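Long-range contacts in resiniferatoxin-binding, phosphotriesterase-related protein (Rhodobacter sphaeroides 2.4.1, PDB 3K2G), which binds two zinc ions in a TIM barrel of the phosphotriesterase family and is probably a metal-dependent hydrolase of phosphate esters: residues L148-V158 / K190-R201; L85-A96 / K117-V127. One frame throughout, in Å; residues are numbered along the deposited sequence.

Interaction 1: L148-V158 / K190-R201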
loop_
_atom_site.group_PDB
_atom_site.type_symbol
_atom_site.label_atom_id
_atom_site.label_comp_id
_atom_site.label_asym_id
_atom_site.label_seq_id
_atom_site.Cartn_x
_atom_site.Cartn_y
_atom_site.Cartn_z
ATOM N N LEU B 148 -40.024 -16.830 21.050
ATOM C CA LEU B 148 -40.270 -16.908 19.612
ATOM C C LEU B 148 -39.243 -17.758 18.875
ATOM O O LEU B 148 -38.050 -17.702 19.169
ATOM C CB LEU B 148 -40.264 -15.506 19.004
ATOM C CG LEU B 148 -41.146 -14.434 19.638
ATOM C CD1 LEU B 148 -40.936 -13.111 18.903
ATOM C CD2 LEU B 148 -42.603 -14.860 19.577
ATOM N N SER B 149 -39.712 -18.544 17.909
ATOM C CA SER B 149 -38.821 -19.378 17.109
ATOM C C SER B 149 -38.474 -18.558 15.874
ATOM O O SER B 149 -39.031 -17.479 15.668
ATOM C CB SER B 149 -39.523 -20.664 16.672
ATOM O OG SER B 149 -40.543 -20.388 15.723
ATOM N N ALA B 150 -37.564 -19.062 15.050
ATOM C CA ALA B 150 -37.198 -18.341 13.839
ATOM C C ALA B 150 -38.439 -18.187 12.959
ATOM O O ALA B 150 -38.664 -17.134 12.361
ATOM C CB ALA B 150 -36.100 -19.087 13.086
ATOM N N ASP B 151 -39.260 -19.231 12.897
ATOM C CA ASP B 151 -40.467 -19.163 12.082
ATOM C C ASP B 151 -41.511 -18.210 12.657
ATOM O O ASP B 151 -42.230 -17.549 11.905
ATOM C CB ASP B 151 -41.068 -20.561 11.886
ATOM C CG ASP B 151 -40.218 -21.438 10.977
ATOM O OD1 ASP B 151 -39.745 -20.936 9.934
ATOM O OD2 ASP B 151 -40.031 -22.630 11.297
ATOM N N ASP B 152 -41.593 -18.124 13.983
ATOM C CA ASP B 152 -42.557 -17.221 14.613
ATOM C C ASP B 152 -42.167 -15.780 14.276
ATOM O O ASP B 152 -43.023 -14.925 14.053
ATOM C CB ASP B 152 -42.571 -17.415 16.135
ATOM C CG ASP B 152 -42.984 -18.820 16.544
ATOM O OD1 ASP B 152 -44.010 -19.316 16.033
ATOM O OD2 ASP B 152 -42.284 -19.425 17.384
ATOM N N ILE B 153 -40.866 -15.522 14.237
ATOM C CA ILE B 153 -40.364 -14.194 13.907
ATOM C C ILE B 153 -40.704 -13.888 12.453
ATOM O O ILE B 153 -41.104 -12.773 12.119
ATOM C CB ILE B 153 -38.837 -14.112 14.120
ATOM C CG1 ILE B 153 -38.537 -14.171 15.622
ATOM C CG2 ILE B 153 -38.280 -12.825 13.506
ATOM C CD1 ILE B 153 -37.071 -14.237 15.967
ATOM N N ALA B 154 -40.547 -14.889 11.591
ATOM C CA ALA B 154 -40.866 -14.718 10.178
ATOM C C ALA B 154 -42.358 -14.417 10.059
ATOM O O ALA B 154 -42.764 -13.538 9.300
ATOM C CB ALA B 154 -40.513 -15.980 9.400
ATOM N N ASP B 155 -43.173 -15.144 10.825
ATOM C CA ASP B 155 -44.617 -14.935 10.800
ATOM C C ASP B 155 -44.980 -13.499 11.194
ATOM O O ASP B 155 -45.864 -12.887 10.592
ATOM C CB ASP B 155 -45.335 -15.922 11.738
ATOM C CG ASP B 155 -45.267 -17.361 11.248
ATOM O OD1 ASP B 155 -45.086 -17.573 10.032
ATOM O OD2 ASP B 155 -45.413 -18.285 12.079
ATOM N N GLU B 156 -44.300 -12.954 12.200
ATOM C CA GLU B 156 -44.589 -11.588 12.638
ATOM C C GLU B 156 -44.313 -10.607 11.517
ATOM O O GLU B 156 -45.093 -9.685 11.278
ATOM C CB GLU B 156 -43.736 -11.196 13.853
ATOM C CG GLU B 156 -43.884 -12.125 15.049
ATOM C CD GLU B 156 -43.162 -11.621 16.289
ATOM O OE1 GLU B 156 -42.028 -11.102 16.165
ATOM O OE2 GLU B 156 -43.731 -11.758 17.394
ATOM N N ILE B 157 -43.187 -10.807 10.838
ATOM C CA ILE B 157 -42.782 -9.935 9.743
ATOM C C ILE B 157 -43.748 -10.025 8.562
ATOM O O ILE B 157 -44.088 -9.014 7.942
ATOM C CB ILE B 157 -41.341 -10.273 9.284
ATOM C CG1 ILE B 157 -40.358 -9.926 10.406
ATOM C CG2 ILE B 157 -40.993 -9.502 8.014
ATOM C CD1 ILE B 157 -38.928 -10.359 10.150
ATOM N N VAL B 158 -44.192 -11.237 8.255
ATOM C CA VAL B 158 -45.129 -11.439 7.151
ATOM C C VAL B 158 -46.444 -10.710 7.438
ATOM O O VAL B 158 -47.055 -10.133 6.539
ATOM C CB VAL B 158 -45.433 -12.942 6.944
ATOM C CG1 VAL B 158 -46.557 -13.118 5.926
ATOM C CG2 VAL B 158 -44.184 -13.664 6.480
ATOM N N LYS B 190 -30.947 -16.583 15.183
ATOM C CA LYS B 190 -32.339 -17.006 15.046
ATOM C C LYS B 190 -33.125 -15.856 14.436
ATOM O O LYS B 190 -33.960 -16.050 13.554
ATOM C CB LYS B 190 -32.935 -17.349 16.412
ATOM C CG LYS B 190 -34.378 -17.849 16.353
ATOM C CD LYS B 190 -34.981 -17.968 17.745
ATOM C CE LYS B 190 -35.094 -16.604 18.410
ATOM N NZ LYS B 190 -35.538 -16.696 19.825
ATOM N N SER B 191 -32.853 -14.653 14.927
ATOM C CA SER B 191 -33.516 -13.459 14.435
ATOM C C SER B 191 -33.265 -13.298 12.937
ATOM O O SER B 191 -34.195 -13.071 12.164
ATOM C CB SER B 191 -32.986 -12.231 15.180
ATOM O OG SER B 191 -33.454 -11.033 14.592
ATOM N N LEU B 192 -32.003 -13.418 12.536
ATOM C CA LEU B 192 -31.628 -13.276 11.133
ATOM C C LEU B 192 -32.229 -14.365 10.250
ATOM O O LEU B 192 -32.612 -14.100 9.113
ATOM C CB LEU B 192 -30.104 -13.274 10.983
ATOM C CG LEU B 192 -29.596 -13.039 9.553
ATOM C CD1 LEU B 192 -30.137 -11.718 9.027
ATOM C CD2 LEU B 192 -28.076 -13.042 9.529
ATOM N N ARG B 193 -32.298 -15.589 10.767
ATOM C CA ARG B 193 -32.874 -16.695 10.009
ATOM C C ARG B 193 -34.360 -16.439 9.774
ATOM O O ARG B 193 -34.874 -16.677 8.681
ATOM C CB ARG B 193 -32.680 -18.022 10.751
ATOM C CG ARG B 193 -31.236 -18.509 10.795
ATOM C CD ARG B 193 -31.136 -19.898 11.416
ATOM N NE ARG B 193 -29.771 -20.424 11.414
ATOM C CZ ARG B 193 -29.092 -20.761 10.320
ATOM N NH1 ARG B 193 -29.643 -20.633 9.123
ATOM N NH2 ARG B 193 -27.855 -21.225 10.423
ATOM N N GLY B 194 -35.044 -15.938 10.798
ATOM C CA GLY B 194 -36.460 -15.644 10.662
ATOM C C GLY B 194 -36.667 -14.518 9.662
ATOM O O GLY B 194 -37.634 -14.513 8.896
ATOM N N ALA B 195 -35.749 -13.557 9.666
ATOM C CA ALA B 195 -35.838 -12.435 8.745
ATOM C C ALA B 195 -35.627 -12.911 7.307
ATOM O O ALA B 195 -36.335 -12.483 6.398
ATOM C CB ALA B 195 -34.804 -11.376 9.108
ATOM N N ALA B 196 -34.656 -13.799 7.102
ATOM C CA ALA B 196 -34.375 -14.311 5.766
ATOM C C ALA B 196 -35.558 -15.127 5.256
ATOM O O ALA B 196 -35.894 -15.070 4.076
ATOM C CB ALA B 196 -33.115 -15.165 5.779
ATOM N N ARG B 197 -36.188 -15.889 6.144
ATOM C CA ARG B 197 -37.340 -16.682 5.740
ATOM C C ARG B 197 -38.466 -15.731 5.374
ATOM O O ARG B 197 -39.249 -15.997 4.464
ATOM C CB ARG B 197 -37.758 -17.636 6.864
ATOM C CG ARG B 197 -36.703 -18.702 7.122
ATOM C CD ARG B 197 -37.072 -19.666 8.242
ATOM N NE ARG B 197 -35.930 -20.509 8.595
ATOM C CZ ARG B 197 -35.897 -21.333 9.638
ATOM N NH1 ARG B 197 -36.949 -21.434 10.439
ATOM N NH2 ARG B 197 -34.805 -22.047 9.893
ATOM N N ALA B 198 -38.537 -14.604 6.075
ATOM C CA ALA B 198 -39.567 -13.614 5.789
ATOM C C ALA B 198 -39.257 -12.969 4.449
ATOM O O ALA B 198 -40.163 -12.547 3.729
ATOM C CB ALA B 198 -39.611 -12.554 6.888
ATOM N N GLN B 199 -37.973 -12.894 4.108
ATOM C CA GLN B 199 -37.577 -12.296 2.840
ATOM C C GLN B 199 -38.101 -13.178 1.706
ATOM O O GLN B 199 -38.619 -12.681 0.704
ATOM C CB GLN B 199 -36.053 -12.171 2.767
ATOM C CG GLN B 199 -35.526 -11.210 1.700
ATOM C CD GLN B 199 -35.724 -11.719 0.284
ATOM O OE1 GLN B 199 -35.382 -12.861 -0.027
ATOM N NE2 GLN B 199 -36.266 -10.865 -0.589
ATOM N N VAL B 200 -37.972 -14.490 1.870
ATOM C CA VAL B 200 -38.445 -15.427 0.852
ATOM C C VAL B 200 -39.969 -15.377 0.741
ATOM O O VAL B 200 -40.524 -15.319 -0.360
ATOM C CB VAL B 200 -38.016 -16.880 1.182
ATOM C CG1 VAL B 200 -38.597 -17.851 0.151
ATOM C CG2 VAL B 200 -36.495 -16.985 1.197
ATOM N N ARG B 201 -40.646 -15.386 1.884
ATOM C CA ARG B 201 -42.106 -15.368 1.894
ATOM C C ARG B 201 -42.758 -14.067 1.412
ATOM O O ARG B 201 -43.720 -14.113 0.647
ATOM C CB ARG B 201 -42.612 -15.736 3.294
ATOM C CG ARG B 201 -42.219 -17.149 3.719
ATOM C CD ARG B 201 -42.388 -17.382 5.219
ATOM N NE ARG B 201 -43.773 -17.248 5.669
ATOM C CZ ARG B 201 -44.150 -17.310 6.944
ATOM N NH1 ARG B 201 -43.242 -17.503 7.894
ATOM N NH2 ARG B 201 -45.429 -17.173 7.271
HETATM O O HOH W 1 -41.024 -19.302 8.091
#
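Helix 150-158 crosses helix 190-201 at -47°, their axes only 7.4 Å apart, and A150 and G194 bring their CA atoms to 4.2 Å. Small residues make this closeness possible: with no side chain on G194, its CA lies 3.2 Å from A150 O. A150 and A154 act as knobs, the first among K190, R193, G194 and R197, the second among G194, R197, A198 and R201; on the inner side I157 lays CG2 on A198 CB.

Polar arms close the outer margin. The bent chain of R201 (chi3 62°) wraps past A154, resting one guanidinium face on V158 CG2, while NH1 and NH2 both grip D155 OD1, each at 2.8 Å. Its guanidinium stands 83° from the carboxylate plane, and its NE has a second anion, E5. R197 NH1 reaches D151 OD1 from above the carboxylate plane, at 2.9 Å, and a second salt bridge joins R197 NE to E227. At the opposite end K190 NZ donates to L148 O (2.8 Å), just ahead of the capping box of S149 and D152 that starts helix 150-158. Such glycine- and alanine-mediated close packing here joins two outer helices of the TIM barrel, with I157, A195 and A198 also touching strand 175-178.

Interaction 2: L85-A96 / K117-V127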
loop_
_atom_site.group_PDB
_atom_site.type_symbol
_atom_site.label_atom_id
_atom_site.label_comp_id
_atom_site.label_asym_id
_atom_site.label_seq_id
_atom_site.Cartn_x
_atom_site.Cartn_y
_atom_site.Cartn_z
ATOM N N LEU B 85 -40.674 15.000 17.787
ATOM C CA LEU B 85 -41.287 14.873 16.475
ATOM C C LEU B 85 -41.259 16.155 15.654
ATOM O O LEU B 85 -41.050 16.118 14.438
ATOM C CB LEU B 85 -42.726 14.381 16.628
ATOM C CG LEU B 85 -43.348 13.673 15.425
ATOM C CD1 LEU B 85 -42.429 12.568 14.929
ATOM C CD2 LEU B 85 -44.694 13.099 15.836
ATOM N N ASP B 86 -41.470 17.292 16.307
ATOM C CA ASP B 86 -41.462 18.558 15.586
ATOM C C ASP B 86 -40.083 18.878 15.015
ATOM O O ASP B 86 -39.973 19.431 13.923
ATOM C CB ASP B 86 -41.940 19.688 16.499
ATOM C CG ASP B 86 -43.428 19.620 16.766
ATOM O OD1 ASP B 86 -44.208 19.838 15.816
ATOM O OD2 ASP B 86 -43.817 19.337 17.917
ATOM N N LEU B 87 -39.038 18.526 15.753
ATOM C CA LEU B 87 -37.669 18.765 15.298
ATOM C C LEU B 87 -37.358 17.830 14.129
ATOM O O LEU B 87 -36.721 18.227 13.146
ATOM C CB LEU B 87 -36.674 18.518 16.441
ATOM C CG LEU B 87 -35.185 18.685 16.100
ATOM C CD1 LEU B 87 -34.934 20.079 15.552
ATOM C CD2 LEU B 87 -34.340 18.441 17.336
ATOM N N ALA B 88 -37.813 16.586 14.246
ATOM C CA ALA B 88 -37.609 15.597 13.193
ATOM C C ALA B 88 -38.202 16.153 11.904
ATOM O O ALA B 88 -37.568 16.122 10.850
ATOM C CB ALA B 88 -38.293 14.285 13.564
ATOM N N ILE B 89 -39.420 16.679 12.000
ATOM C CA ILE B 89 -40.093 17.245 10.841
ATOM C C ILE B 89 -39.306 18.401 10.236
ATOM O O ILE B 89 -39.181 18.497 9.017
ATOM C CB ILE B 89 -41.520 17.729 11.209
ATOM C CG1 ILE B 89 -42.421 16.517 11.448
ATOM C CG2 ILE B 89 -42.080 18.618 10.101
ATOM C CD1 ILE B 89 -43.758 16.853 12.071
ATOM N N ALA B 90 -38.779 19.287 11.079
ATOM C CA ALA B 90 -38.008 20.419 10.574
ATOM C C ALA B 90 -36.701 19.943 9.941
ATOM O O ALA B 90 -36.293 20.425 8.881
ATOM C CB ALA B 90 -37.709 21.408 11.702
ATOM N N GLU B 91 -36.048 18.992 10.601
ATOM C CA GLU B 91 -34.783 18.460 10.108
ATOM C C GLU B 91 -34.973 17.724 8.783
ATOM O O GLU B 91 -34.118 17.796 7.905
ATOM C CB GLU B 91 -34.176 17.525 11.151
ATOM C CG GLU B 91 -33.669 18.227 12.416
ATOM C CD GLU B 91 -32.320 18.915 12.218
ATOM O OE1 GLU B 91 -31.504 18.416 11.410
ATOM O OE2 GLU B 91 -32.065 19.942 12.881
ATOM N N VAL B 92 -36.096 17.021 8.643
ATOM C CA VAL B 92 -36.381 16.290 7.413
ATOM C C VAL B 92 -36.716 17.262 6.281
ATOM O O VAL B 92 -36.399 17.010 5.117
ATOM C CB VAL B 92 -37.546 15.286 7.615
ATOM C CG1 VAL B 92 -38.007 14.723 6.273
ATOM C CG2 VAL B 92 -37.088 14.152 8.520
ATOM N N LYS B 93 -37.351 18.379 6.616
ATOM C CA LYS B 93 -37.684 19.355 5.592
ATOM C C LYS B 93 -36.425 19.880 4.909
ATOM O O LYS B 93 -36.482 20.345 3.771
ATOM C CB LYS B 93 -38.480 20.513 6.189
ATOM C CG LYS B 93 -39.918 20.158 6.537
ATOM C CD LYS B 93 -40.659 21.380 7.059
ATOM C CE LYS B 93 -42.094 21.044 7.435
ATOM N NZ LYS B 93 -42.827 22.231 7.960
ATOM N N GLN B 94 -35.285 19.807 5.594
ATOM C CA GLN B 94 -34.028 20.263 5.005
ATOM C C GLN B 94 -33.639 19.352 3.842
ATOM O O GLN B 94 -33.121 19.812 2.816
ATOM C CB GLN B 94 -32.910 20.250 6.043
ATOM C CG GLN B 94 -32.998 21.338 7.080
ATOM C CD GLN B 94 -31.855 21.258 8.066
ATOM O OE1 GLN B 94 -30.698 21.087 7.672
ATOM N NE2 GLN B 94 -32.167 21.380 9.354
ATOM N N PHE B 95 -33.879 18.057 4.020
ATOM C CA PHE B 95 -33.576 17.061 2.994
ATOM C C PHE B 95 -34.473 17.321 1.792
ATOM O O PHE B 95 -34.009 17.365 0.655
ATOM C CB PHE B 95 -33.831 15.656 3.545
ATOM C CG PHE B 95 -33.666 14.555 2.532
ATOM C CD1 PHE B 95 -32.498 14.443 1.781
ATOM C CD2 PHE B 95 -34.662 13.597 2.368
ATOM C CE1 PHE B 95 -32.323 13.388 0.887
ATOM C CE2 PHE B 95 -34.499 12.534 1.477
ATOM C CZ PHE B 95 -33.326 12.429 0.734
ATOM N N ALA B 96 -35.762 17.500 2.057
ATOM C CA ALA B 96 -36.720 17.771 0.992
ATOM C C ALA B 96 -36.329 19.081 0.309
ATOM O O ALA B 96 -36.467 19.228 -0.906
ATOM C CB ALA B 96 -38.126 17.878 1.570
ATOM N N LYS B 117 -46.023 8.040 14.245
ATOM C CA LYS B 117 -45.104 9.165 14.132
ATOM C C LYS B 117 -44.616 9.328 12.697
ATOM O O LYS B 117 -44.619 10.434 12.154
ATOM C CB LYS B 117 -43.901 8.963 15.055
ATOM C CG LYS B 117 -44.227 8.873 16.544
ATOM C CD LYS B 117 -42.927 8.826 17.352
ATOM C CE LYS B 117 -43.153 8.577 18.836
ATOM N NZ LYS B 117 -43.847 9.708 19.512
ATOM N N LEU B 118 -44.199 8.221 12.086
ATOM C CA LEU B 118 -43.716 8.247 10.709
ATOM C C LEU B 118 -44.738 8.882 9.767
ATOM O O LEU B 118 -44.382 9.680 8.902
ATOM C CB LEU B 118 -43.381 6.826 10.227
ATOM C CG LEU B 118 -42.213 6.101 10.905
ATOM C CD1 LEU B 118 -41.891 4.826 10.141
ATOM C CD2 LEU B 118 -40.991 7.014 10.942
ATOM N N ARG B 119 -46.009 8.528 9.935
ATOM C CA ARG B 119 -47.057 9.082 9.087
ATOM C C ARG B 119 -47.210 10.590 9.275
ATOM O O ARG B 119 -47.445 11.327 8.313
ATOM C CB ARG B 119 -48.384 8.366 9.356
ATOM C CG ARG B 119 -48.491 7.023 8.641
ATOM C CD ARG B 119 -49.749 6.256 9.017
ATOM N NE ARG B 119 -49.999 5.159 8.082
ATOM C CZ ARG B 119 -50.998 4.287 8.188
ATOM N NH1 ARG B 119 -51.853 4.370 9.199
ATOM N NH2 ARG B 119 -51.150 3.338 7.272
ATOM N N ARG B 120 -47.071 11.059 10.509
ATOM C CA ARG B 120 -47.186 12.489 10.753
ATOM C C ARG B 120 -46.006 13.180 10.074
ATOM O O ARG B 120 -46.155 14.248 9.479
ATOM C CB ARG B 120 -47.179 12.790 12.254
ATOM C CG ARG B 120 -47.177 14.278 12.567
ATOM C CD ARG B 120 -47.108 14.549 14.058
ATOM N NE ARG B 120 -46.694 15.926 14.318
ATOM C CZ ARG B 120 -46.385 16.407 15.520
ATOM N NH1 ARG B 120 -46.444 15.625 16.590
ATOM N NH2 ARG B 120 -46.001 17.669 15.646
ATOM N N ILE B 121 -44.835 12.556 10.151
ATOM C CA ILE B 121 -43.645 13.127 9.533
ATOM C C ILE B 121 -43.798 13.184 8.014
ATOM O O ILE B 121 -43.523 14.211 7.394
ATOM C CB ILE B 121 -42.386 12.313 9.896
ATOM C CG1 ILE B 121 -42.175 12.353 11.413
ATOM C CG2 ILE B 121 -41.178 12.872 9.165
ATOM C CD1 ILE B 121 -41.014 11.524 11.903
ATOM N N SER B 122 -44.247 12.084 7.416
ATOM C CA SER B 122 -44.431 12.048 5.970
ATOM C C SER B 122 -45.514 13.042 5.566
ATOM O O SER B 122 -45.396 13.722 4.548
ATOM C CB SER B 122 -44.824 10.642 5.505
ATOM O OG SER B 122 -46.111 10.286 5.975
ATOM N N ALA B 123 -46.565 13.131 6.373
ATOM C CA ALA B 123 -47.660 14.047 6.076
ATOM C C ALA B 123 -47.223 15.512 6.099
ATOM O O ALA B 123 -47.529 16.268 5.180
ATOM C CB ALA B 123 -48.809 13.828 7.056
ATOM N N GLU B 124 -46.493 15.908 7.138
ATOM C CA GLU B 124 -46.052 17.296 7.262
ATOM C C GLU B 124 -44.832 17.701 6.440
ATOM O O GLU B 124 -44.631 18.887 6.184
ATOM C CB GLU B 124 -45.799 17.636 8.731
ATOM C CG GLU B 124 -47.048 17.613 9.592
ATOM C CD GLU B 124 -46.766 18.011 11.024
ATOM O OE1 GLU B 124 -46.058 19.017 11.225
ATOM O OE2 GLU B 124 -47.257 17.326 11.948
ATOM N N THR B 125 -44.021 16.735 6.019
ATOM C CA THR B 125 -42.827 17.058 5.242
ATOM C C THR B 125 -43.008 16.818 3.751
ATOM O O THR B 125 -42.321 17.428 2.934
ATOM C CB THR B 125 -41.622 16.226 5.696
ATOM O OG1 THR B 125 -41.867 14.846 5.406
ATOM C CG2 THR B 125 -41.389 16.399 7.187
ATOM N N GLY B 126 -43.932 15.929 3.399
ATOM C CA GLY B 126 -44.162 15.627 2.001
ATOM C C GLY B 126 -43.154 14.609 1.505
ATOM O O GLY B 126 -43.123 14.270 0.327
ATOM N N VAL B 127 -42.320 14.127 2.420
ATOM C CA VAL B 127 -41.302 13.140 2.096
ATOM C C VAL B 127 -41.864 11.741 2.343
ATOM O O VAL B 127 -42.453 11.477 3.387
ATOM C CB VAL B 127 -40.033 13.356 2.964
ATOM C CG1 VAL B 127 -39.062 12.193 2.781
ATOM C CG2 VAL B 127 -39.365 14.674 2.580
#
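Helices 85-96 and 117-125 run 9.5 Å apart at closest approach and cross at -45°, a spacing filled by branched side chains that interlock. I89 is the knob from the first helix, entering a hollow formed by R120, I121, E124 and T125. Its CG1 lies anti to the carbonyl carbon (chi1 -72°), which sends CD1 to the carboxylate of E124, 3.3 Å from OE1, while CG2 meets T125 CG2 at 3.7 Å. In return I121 fills the hollow between L85, A88, I89 and V92. The fit is tight where L85 CD1 presses on I121 CD1, at 3.5 Å.

The other branch of L85, CD2, lies against the extended arm of R120, 3.3 Å from CD. Beyond it the guanidinium is shared by two acids: NH2 meets D86 OD1 at 2.8 Å, the two planes 72° apart, and NE gives its hydrogen to E124 OE2, also at 2.8 Å. This network closes the outer rim above the apolar knobs. At the far end V127 CG2 touches both A96 CB, 3.6 Å away, and V92 CG1. T125 OG1 accepts from V127 N in an ST turn, and G126, with positive phi, lets the chain leave the helix. V92, F95 and V127 also touch I103 of strand 102-105, and L118 and S122 lean on strand 128-131, so the two neighbouring helices share a layer outside the barrel strands.

Followed from the N terminus, the chain completes interaction 2 before interaction 1 opens; the two lie in series, neither nested nor crossed. Interaction 2 closes a loop of 20 residues between its segments, which holds strand 102-105, so the helix-strand-helix passage brings its two helices side by side, both running in roughly the same direction. Strand 128-131 follows and leads on toward helix 150-162. Interaction 1 then closes 31 residues, including strand 175-178 and its zinc ligand E177. The centres of interaction 1 and interaction 2 are about 31 Å apart and their nearest atoms about 14 Å, without touching. Each contact thus joins two helices of the outer layer across an intervening strand, a local step repeated around the TIM barrel that carries the zinc pair.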